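Local coordinates for protein DNA ligase (Alteromonas mediterranea, PDB 6GDR) that probably seals nicks in DNA as a minimal, ATP-dependent Lig E-type ligase built from a nucleotide-binding adenylation domain and an OB-like domain, at residues D[59-71]-D[149-161]. Residues are numbered along the deposited sequence; the frame is centred on the assembly and turned at random.
Sequences AWFTANWPKATID and LNNLKEATPNPTF
N158 carries the hydrogen bonding, its amide ND2 donating to the backbone carbonyls of W60 and A63, in and just after the short 59-62 turn of helix. N158 ND2 lies 2.9 Å from W60 O, approaching nearly along that carbonyl's axis, and A63 O lies 3.1 Å from N158 ND2, met on a lone pair in the carbonyl plane. Both acceptors sit close to the amide plane, evidence that the pair fixes its rotation. N158 OD1 meanwhile accepts from T160 N at 3.1 Å, closing an Asx turn. With an alanine here, the W60 and A63 carbonyls would probably lose their shared donor and the turn its OD1 acceptor. Beside it, T160 OG1 stands 2.8 Å from F61 O and near the plane of the W65 indole at its edge.

The aromatic contacts are CH-pi approaches over ring faces and one edge-to-face (T-shaped) pair. T160 CB rests over the F61 ring, 13° off the normal. F161, its CG anti to the backbone N (chi1 -175°), passes CB over one face of W65 and turns its ring edge to that face, with centroids 5.5 Å apart and planes at 74°; T62 CA backs the opposite indole face. P66 CD in turn covers a face of F161.

Apolar packing completes the joint: I70 CD1 meets the edge of F161 at CE1 (3.6 Å), while P66 CG touches L152 CB at 3.9 Å. I70, W65 and F161 also pack on F130 of strand 129-134. This is partly buried packing at the periphery of the adenylation domain, joining the lead-in to strand 70-75 with the helix 142-154 to strand 161-163 connection, at the five-stranded mixed sheet that holds both strands.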
# COMPACT_ATOMS: atom_id res chain seq x y z
N ALA D 59 15.17 16.13 -12.97
CA ALA D 59 14.50 16.48 -14.23
C ALA D 59 14.56 15.32 -15.22
O ALA D 59 13.59 15.07 -15.95
CB ALA D 59 15.13 17.73 -14.83
N TRP D 60 15.69 14.61 -15.27
CA TRP D 60 15.82 13.49 -16.19
C TRP D 60 14.83 12.38 -15.86
O TRP D 60 14.41 11.63 -16.75
CB TRP D 60 17.25 12.95 -16.18
CG TRP D 60 17.68 12.41 -14.85
CD1 TRP D 60 18.38 13.07 -13.89
CD2 TRP D 60 17.43 11.09 -14.34
NE1 TRP D 60 18.59 12.25 -12.80
CE2 TRP D 60 18.02 11.03 -13.06
CE3 TRP D 60 16.78 9.96 -14.83
CZ2 TRP D 60 17.96 9.88 -12.27
CZ3 TRP D 60 16.72 8.83 -14.05
CH2 TRP D 60 17.31 8.79 -12.78
N PHE D 61 14.45 12.25 -14.58
CA PHE D 61 13.52 11.21 -14.19
C PHE D 61 12.16 11.38 -14.86
O PHE D 61 11.46 10.39 -15.10
CB PHE D 61 13.36 11.20 -12.67
CG PHE D 61 12.66 9.98 -12.14
CD1 PHE D 61 13.36 8.83 -11.85
CD2 PHE D 61 11.29 10.00 -11.93
CE1 PHE D 61 12.72 7.71 -11.36
CE2 PHE D 61 10.64 8.88 -11.44
CZ PHE D 61 11.35 7.73 -11.15
N THR D 62 11.78 12.62 -15.17
CA THR D 62 10.50 12.92 -15.79
C THR D 62 10.63 13.42 -17.22
O THR D 62 9.63 13.81 -17.82
CB THR D 62 9.74 13.96 -14.95
OG1 THR D 62 10.43 15.22 -15.01
CG2 THR D 62 9.64 13.51 -13.50
N ALA D 63 11.84 13.41 -17.77
CA ALA D 63 12.05 13.93 -19.12
C ALA D 63 11.23 13.14 -20.13
O ALA D 63 11.26 11.91 -20.15
CB ALA D 63 13.54 13.87 -19.48
N ASN D 64 10.49 13.87 -20.97
CA ASN D 64 9.70 13.31 -22.07
C ASN D 64 8.49 12.53 -21.60
O ASN D 64 7.88 11.81 -22.40
CB ASN D 64 10.56 12.42 -22.98
CG ASN D 64 11.72 13.18 -23.60
OD1 ASN D 64 12.88 12.82 -23.42
ND2 ASN D 64 11.41 14.23 -24.35
N TRP D 65 8.11 12.63 -20.32
CA TRP D 65 6.90 11.98 -19.86
C TRP D 65 5.68 12.60 -20.55
O TRP D 65 5.74 13.73 -21.04
CB TRP D 65 6.76 12.11 -18.35
CG TRP D 65 7.59 11.13 -17.57
CD1 TRP D 65 8.69 10.46 -18.00
CD2 TRP D 65 7.38 10.72 -16.21
NE1 TRP D 65 9.18 9.65 -17.00
CE2 TRP D 65 8.39 9.80 -15.89
CE3 TRP D 65 6.43 11.05 -15.23
CZ2 TRP D 65 8.48 9.19 -14.64
CZ3 TRP D 65 6.52 10.45 -13.99
CH2 TRP D 65 7.54 9.53 -13.70
N PRO D 66 4.56 11.87 -20.61
CA PRO D 66 3.36 12.43 -21.24
C PRO D 66 2.90 13.70 -20.54
O PRO D 66 3.31 14.02 -19.42
CB PRO D 66 2.33 11.31 -21.09
CG PRO D 66 3.13 10.07 -20.91
CD PRO D 66 4.36 10.48 -20.17
N LYS D 67 2.03 14.44 -21.23
CA LYS D 67 1.45 15.67 -20.70
C LYS D 67 0.00 15.44 -20.27
O LYS D 67 -0.94 16.10 -20.72
CB LYS D 67 1.54 16.78 -21.74
CG LYS D 67 2.97 17.17 -22.12
CD LYS D 67 3.75 17.78 -20.96
CE LYS D 67 3.12 19.07 -20.46
NZ LYS D 67 3.98 19.77 -19.47
N ALA D 68 -0.17 14.47 -19.37
CA ALA D 68 -1.48 14.11 -18.85
C ALA D 68 -1.36 13.81 -17.36
O ALA D 68 -0.26 13.77 -16.80
CB ALA D 68 -2.06 12.91 -19.60
N THR D 69 -2.51 13.59 -16.73
CA THR D 69 -2.56 13.27 -15.31
C THR D 69 -2.58 11.76 -15.14
O THR D 69 -3.43 11.07 -15.71
CB THR D 69 -3.79 13.90 -14.65
OG1 THR D 69 -3.79 15.31 -14.89
CG2 THR D 69 -3.79 13.64 -13.15
N ILE D 70 -1.63 11.24 -14.35
CA ILE D 70 -1.45 9.80 -14.18
C ILE D 70 -1.14 9.51 -12.72
O ILE D 70 -0.36 10.23 -12.09
CB ILE D 70 -0.33 9.26 -15.09
CG1 ILE D 70 -0.63 9.56 -16.56
CG2 ILE D 70 -0.16 7.75 -14.89
CD1 ILE D 70 0.51 9.26 -17.51
N ASP D 71 -1.76 8.46 -12.19
CA ASP D 71 -1.46 7.97 -10.85
C ASP D 71 -0.56 6.74 -10.96
O ASP D 71 -0.81 5.86 -11.78
CB ASP D 71 -2.75 7.61 -10.10
CG ASP D 71 -3.50 8.83 -9.62
OD1 ASP D 71 -2.86 9.87 -9.36
OD2 ASP D 71 -4.74 8.75 -9.50
N LEU D 149 -2.84 3.97 -21.09
CA LEU D 149 -1.55 3.89 -20.41
C LEU D 149 -0.52 3.18 -21.28
O LEU D 149 0.60 3.67 -21.46
CB LEU D 149 -1.70 3.18 -19.07
CG LEU D 149 -2.40 3.93 -17.94
CD1 LEU D 149 -2.58 3.02 -16.73
CD2 LEU D 149 -1.63 5.18 -17.54
N ASN D 150 -0.89 2.02 -21.83
CA ASN D 150 0.03 1.29 -22.69
C ASN D 150 0.40 2.10 -23.92
O ASN D 150 1.53 2.04 -24.40
CB ASN D 150 -0.59 -0.05 -23.09
CG ASN D 150 -0.85 -0.95 -21.90
OD1 ASN D 150 -0.13 -0.90 -20.90
ND2 ASN D 150 -1.88 -1.78 -22.00
N ASN D 151 -0.55 2.88 -24.45
CA ASN D 151 -0.25 3.74 -25.59
C ASN D 151 0.77 4.81 -25.21
O ASN D 151 1.68 5.12 -25.99
CB ASN D 151 -1.53 4.39 -26.12
CG ASN D 151 -2.41 3.41 -26.88
OD1 ASN D 151 -1.93 2.40 -27.39
ND2 ASN D 151 -3.69 3.72 -26.98
N LEU D 152 0.63 5.39 -24.01
CA LEU D 152 1.54 6.44 -23.59
C LEU D 152 2.94 5.90 -23.33
O LEU D 152 3.93 6.63 -23.52
CB LEU D 152 1.00 7.12 -22.34
CG LEU D 152 -0.33 7.86 -22.51
CD1 LEU D 152 -0.92 8.24 -21.16
CD2 LEU D 152 -0.15 9.10 -23.38
N LYS D 153 3.06 4.64 -22.91
CA LYS D 153 4.38 4.07 -22.66
C LYS D 153 5.15 3.90 -23.97
O LYS D 153 6.31 4.34 -24.08
CB LYS D 153 4.26 2.74 -21.93
CG LYS D 153 5.58 2.22 -21.36
CD LYS D 153 6.32 1.32 -22.34
CE LYS D 153 7.82 1.29 -22.06
NZ LYS D 153 8.48 2.58 -22.41
N GLU D 154 4.53 3.27 -24.96
CA GLU D 154 5.19 3.07 -26.25
C GLU D 154 5.61 4.40 -26.87
O GLU D 154 6.61 4.46 -27.59
CB GLU D 154 4.28 2.30 -27.20
CG GLU D 154 4.09 0.84 -26.83
CD GLU D 154 3.05 0.15 -27.68
OE1 GLU D 154 2.36 0.84 -28.46
OE2 GLU D 154 2.91 -1.09 -27.57
N ALA D 155 4.86 5.47 -26.59
CA ALA D 155 5.19 6.80 -27.09
C ALA D 155 6.03 7.60 -26.10
O ALA D 155 6.11 8.83 -26.22
CB ALA D 155 3.90 7.56 -27.41
N THR D 156 6.67 6.94 -25.14
CA THR D 156 7.50 7.60 -24.14
C THR D 156 8.89 6.97 -24.17
O THR D 156 9.03 5.78 -23.82
CB THR D 156 6.88 7.49 -22.75
OG1 THR D 156 5.60 8.13 -22.74
CG2 THR D 156 7.78 8.13 -21.70
N PRO D 157 9.93 7.71 -24.55
CA PRO D 157 11.27 7.10 -24.61
C PRO D 157 11.88 6.82 -23.25
O PRO D 157 12.75 5.95 -23.16
CB PRO D 157 12.10 8.15 -25.38
CG PRO D 157 11.42 9.44 -25.10
CD PRO D 157 9.95 9.12 -24.98
N ASN D 158 11.45 7.51 -22.21
CA ASN D 158 12.08 7.36 -20.90
C ASN D 158 11.68 6.03 -20.27
O ASN D 158 10.48 5.76 -20.12
CB ASN D 158 11.66 8.52 -19.99
CG ASN D 158 12.59 8.70 -18.81
OD1 ASN D 158 13.21 7.75 -18.34
ND2 ASN D 158 12.70 9.93 -18.33
N PRO D 159 12.63 5.17 -19.89
CA PRO D 159 12.25 3.89 -19.27
C PRO D 159 11.78 4.02 -17.83
O PRO D 159 11.27 3.04 -17.27
CB PRO D 159 13.54 3.07 -19.35
CG PRO D 159 14.62 4.08 -19.33
CD PRO D 159 14.09 5.28 -20.06
N THR D 160 11.94 5.19 -17.20
CA THR D 160 11.41 5.39 -15.86
C THR D 160 9.89 5.33 -15.84
O THR D 160 9.29 4.96 -14.82
CB THR D 160 11.88 6.73 -15.29
OG1 THR D 160 11.46 7.79 -16.15
CG2 THR D 160 13.40 6.75 -15.16
N PHE D 161 9.25 5.69 -16.95
CA PHE D 161 7.80 5.59 -17.07
C PHE D 161 7.44 4.16 -17.44
O PHE D 161 7.80 3.69 -18.53
CB PHE D 161 7.29 6.58 -18.11
CG PHE D 161 5.79 6.63 -18.22
CD1 PHE D 161 5.06 7.56 -17.50
CD2 PHE D 161 5.11 5.74 -19.03
CE1 PHE D 161 3.68 7.61 -17.60
CE2 PHE D 161 3.73 5.78 -19.13
CZ PHE D 161 3.02 6.72 -18.42